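Local structure of aminopeptidase P; XAA-pro aminopeptidase (Streptococcus thermophilus, 3IL0) at residues N29-L34 with T40-F45. The protein is probably a metal-dependent aminopeptidase of the M24B family, represented here by its N-terminal creatinase/prolidase-type domain. Numbering follows the deposited sequence.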
ATOM      1  N   ASN A  29      -8.384   7.515  -4.348  1.00 42.69           N
ATOM      2  CA  ASN A  29      -8.598   8.493  -3.293  1.00 42.66           C
ATOM      3  C   ASN A  29      -7.549   8.379  -2.187  1.00 41.81           C
ATOM      4  O   ASN A  29      -6.864   9.359  -1.799  1.00 40.19           O
ATOM      5  CB  ASN A  29      -9.975   8.225  -2.704  1.00 43.31           C
ATOM      6  CG  ASN A  29     -10.596   9.428  -2.105  1.00 45.13           C
ATOM      7  OD1 ASN A  29     -10.312  10.563  -2.505  1.00 44.68           O
ATOM      8  ND2 ASN A  29     -11.504   9.198  -1.158  1.00 49.47           N
ATOM      9  N   ASN A  30      -7.438   7.149  -1.691  1.00 41.24           N
ATOM     10  CA  ASN A  30      -6.425   6.809  -0.702  1.00 40.62           C
ATOM     11  C   ASN A  30      -5.027   6.989  -1.204  1.00 40.62           C
ATOM     12  O   ASN A  30      -4.145   7.488  -0.471  1.00 39.81           O
ATOM     13  CB  ASN A  30      -6.617   5.386  -0.248  1.00 40.40           C
ATOM     14  CG  ASN A  30      -7.812   5.247   0.606  1.00 39.29           C
ATOM     15  OD1 ASN A  30      -8.398   6.230   1.023  1.00 35.65           O
ATOM     16  ND2 ASN A  30      -8.162   4.029   0.915  1.00 40.48           N
ATOM     17  N   ILE A  31      -4.817   6.584  -2.453  1.00 40.88           N
ATOM     18  CA  ILE A  31      -3.502   6.754  -3.060  1.00 41.32           C
ATOM     19  C   ILE A  31      -3.251   8.240  -3.205  1.00 41.74           C
ATOM     20  O   ILE A  31      -2.173   8.732  -2.838  1.00 41.42           O
ATOM     21  CB  ILE A  31      -3.305   5.925  -4.373  1.00 41.21           C
ATOM     22  CG1 ILE A  31      -3.318   4.412  -4.013  1.00 40.82           C
ATOM     23  CG2 ILE A  31      -1.999   6.360  -5.053  1.00 39.15           C
ATOM     24  CD1 ILE A  31      -3.375   3.401  -5.195  1.00 38.97           C
ATOM     25  N   TYR A  32      -4.273   8.974  -3.646  1.00 42.90           N
ATOM     26  CA  TYR A  32      -4.119  10.425  -3.742  1.00 43.92           C
ATOM     27  C   TYR A  32      -3.725  11.005  -2.392  1.00 43.39           C
ATOM     28  O   TYR A  32      -2.748  11.705  -2.318  1.00 43.45           O
ATOM     29  CB  TYR A  32      -5.348  11.138  -4.334  1.00 44.32           C
ATOM     30  CG  TYR A  32      -5.139  12.656  -4.457  1.00 47.66           C
ATOM     31  CD1 TYR A  32      -4.036  13.173  -5.157  1.00 49.62           C
ATOM     32  CD2 TYR A  32      -6.034  13.580  -3.861  1.00 50.27           C
ATOM     33  CE1 TYR A  32      -3.813  14.557  -5.269  1.00 50.03           C
ATOM     34  CE2 TYR A  32      -5.821  14.976  -3.964  1.00 50.70           C
ATOM     35  CZ  TYR A  32      -4.705  15.454  -4.677  1.00 51.92           C
ATOM     36  OH  TYR A  32      -4.460  16.813  -4.814  1.00 53.06           O
ATOM     37  N   TYR A  33      -4.437  10.675  -1.327  1.00 43.78           N
ATOM     38  CA  TYR A  33      -4.104  11.228  -0.023  1.00 44.70           C
ATOM     39  C   TYR A  33      -2.618  11.100   0.333  1.00 44.86           C
ATOM     40  O   TYR A  33      -1.951  12.092   0.606  1.00 45.09           O
ATOM     41  CB  TYR A  33      -4.974  10.617   1.075  1.00 45.21           C
ATOM     42  CG  TYR A  33      -4.622  11.153   2.458  1.00 49.28           C
ATOM     43  CD1 TYR A  33      -5.075  12.417   2.900  1.00 52.98           C
ATOM     44  CD2 TYR A  33      -3.796  10.419   3.314  1.00 53.61           C
ATOM     45  CE1 TYR A  33      -4.720  12.903   4.178  1.00 52.69           C
ATOM     46  CE2 TYR A  33      -3.441  10.892   4.576  1.00 53.88           C
ATOM     47  CZ  TYR A  33      -3.898  12.125   4.995  1.00 54.59           C
ATOM     48  OH  TYR A  33      -3.517  12.530   6.245  1.00 55.95           O
ATOM     49  N   LEU A  34      -2.074   9.887   0.282  1.00 45.45           N
ATOM     50  CA  LEU A  34      -0.713   9.645   0.761  1.00 45.23           C
ATOM     51  C   LEU A  34       0.395  10.053  -0.248  1.00 45.77           C
ATOM     52  O   LEU A  34       1.563  10.147   0.122  1.00 44.97           O
ATOM     53  CB  LEU A  34      -0.561   8.169   1.093  1.00 45.60           C
ATOM     54  CG  LEU A  34      -1.518   7.488   2.062  1.00 45.19           C
ATOM     55  CD1 LEU A  34      -1.539   6.032   1.729  1.00 44.30           C
ATOM     56  CD2 LEU A  34      -1.079   7.667   3.505  1.00 47.61           C
ATOM     57  N   THR A  40      -5.788   6.013 -11.598  1.00 55.82           N
ATOM     58  CA  THR A  40      -6.535   4.772 -11.360  1.00 54.89           C
ATOM     59  C   THR A  40      -5.707   3.501 -11.601  1.00 54.02           C
ATOM     60  O   THR A  40      -6.239   2.387 -11.604  1.00 53.83           O
ATOM     61  CB  THR A  40      -7.757   4.736 -12.266  1.00 55.07           C
ATOM     62  OG1 THR A  40      -7.327   4.524 -13.618  1.00 55.56           O
ATOM     63  CG2 THR A  40      -8.507   6.049 -12.180  1.00 54.36           C
ATOM     64  N   ASN A  41      -4.405   3.661 -11.796  1.00 52.92           N
ATOM     65  CA  ASN A  41      -3.540   2.499 -11.864  1.00 52.40           C
ATOM     66  C   ASN A  41      -2.205   2.622 -11.104  1.00 50.39           C
ATOM     67  O   ASN A  41      -1.096   2.527 -11.674  1.00 50.52           O
ATOM     68  CB  ASN A  41      -3.352   2.098 -13.310  1.00 53.17           C
ATOM     69  CG  ASN A  41      -3.726   0.664 -13.523  1.00 55.57           C
ATOM     70  OD1 ASN A  41      -3.090  -0.246 -12.945  1.00 57.30           O
ATOM     71  ND2 ASN A  41      -4.798   0.437 -14.306  1.00 56.70           N
ATOM     72  N   ALA A  42      -2.364   2.870  -9.803  1.00 47.53           N
ATOM     73  CA  ALA A  42      -1.299   2.805  -8.821  1.00 45.24           C
ATOM     74  C   ALA A  42      -1.753   1.829  -7.706  1.00 43.00           C
ATOM     75  O   ALA A  42      -2.960   1.692  -7.461  1.00 42.99           O
ATOM     76  CB  ALA A  42      -1.004   4.200  -8.248  1.00 44.84           C
ATOM     77  N   THR A  43      -0.788   1.124  -7.082  1.00 39.93           N
ATOM     78  CA  THR A  43      -1.009   0.372  -5.825  1.00 36.65           C
ATOM     79  C   THR A  43       0.029   0.916  -4.876  1.00 33.77           C
ATOM     80  O   THR A  43       1.171   1.234  -5.287  1.00 34.43           O
ATOM     81  CB  THR A  43      -0.812  -1.177  -5.977  1.00 37.15           C
ATOM     82  OG1 THR A  43      -1.743  -1.712  -6.936  1.00 37.47           O
ATOM     83  CG2 THR A  43      -1.004  -1.958  -4.599  1.00 36.32           C
ATOM     84  N   VAL A  44      -0.348   1.030  -3.614  1.00 29.93           N
ATOM     85  CA  VAL A  44       0.587   1.436  -2.567  1.00 26.70           C
ATOM     86  C   VAL A  44       0.728   0.314  -1.557  1.00 24.78           C
ATOM     87  O   VAL A  44      -0.251  -0.399  -1.243  1.00 24.43           O
ATOM     88  CB  VAL A  44       0.112   2.735  -1.928  1.00 26.57           C
ATOM     89  CG1 VAL A  44       0.787   3.014  -0.563  1.00 23.23           C
ATOM     90  CG2 VAL A  44       0.307   3.833  -2.930  1.00 25.91           C
ATOM     91  N   PHE A  45       1.938   0.146  -1.052  1.00 22.37           N
ATOM     92  CA  PHE A  45       2.180  -0.855  -0.081  1.00 21.91           C
ATOM     93  C   PHE A  45       3.171  -0.244   0.902  1.00 23.40           C
ATOM     94  O   PHE A  45       4.313  -0.034   0.542  1.00 23.27           O
ATOM     95  CB  PHE A  45       2.737  -2.130  -0.745  1.00 21.32           C
ATOM     96  CG  PHE A  45       2.890  -3.303   0.206  1.00 18.81           C
ATOM     97  CD1 PHE A  45       1.800  -4.033   0.590  1.00 21.15           C
ATOM     98  CD2 PHE A  45       4.118  -3.647   0.716  1.00 20.65           C
ATOM     99  CE1 PHE A  45       1.930  -5.108   1.467  1.00 25.27           C
ATOM    100  CE2 PHE A  45       4.286  -4.750   1.615  1.00 20.94           C
ATOM    101  CZ  PHE A  45       3.190  -5.479   1.973  1.00 25.44           C
TER
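Ile31 reaches from one turn of helix 28-35 onto strand 42-47 and packs against both Ala42 and Val44, a compact example of how a helix is seated on the face of a beta-sheet. The sheet is the mixed one of the creatinase/prolidase-type N-terminal domain; helix 28-35 covers one face of it and helix 78-88 the other. Strand alternation selects the partners: the CB atoms of Ala42 and Val44 point toward the helix, whereas Thr43 between them turns its side chain to the other face, against Pro78 and Ile82 of helix 78-88.

Both branches of Ile31 are used. CG2 comes within 4.0 Å of Ala42 CB, while CG1 stands anti to the carbonyl carbon (chi1 -67°) and packs 3.8 Å from Val44 CG2. On the strand, Val44 turns CG2 to Ile31, and the two side chains run past one another in opposite directions, meeting flank to flank. Val44 CG1 has a looser contact, 4.4 Å, with CD1 of Leu34, which lies about a turn after Ile31.

The axes of helix 29-34 and strand 42-45 come within 8.9 Å at 62°, and about 195 Å² is buried between the two segments, Ile31 giving most of the helix's part. Phe37 adds to the cover of Ala42, and Phe70 and Val25 to that of Val44. Backbone hydrogen bonds of Thr43 with Leu54, Val44 with Val25 and Phe45 with Leu52 tie the strand to both neighbours. With no hydrogen bond joining the two segments, their direct association rests on the burial and fit of aliphatic branches.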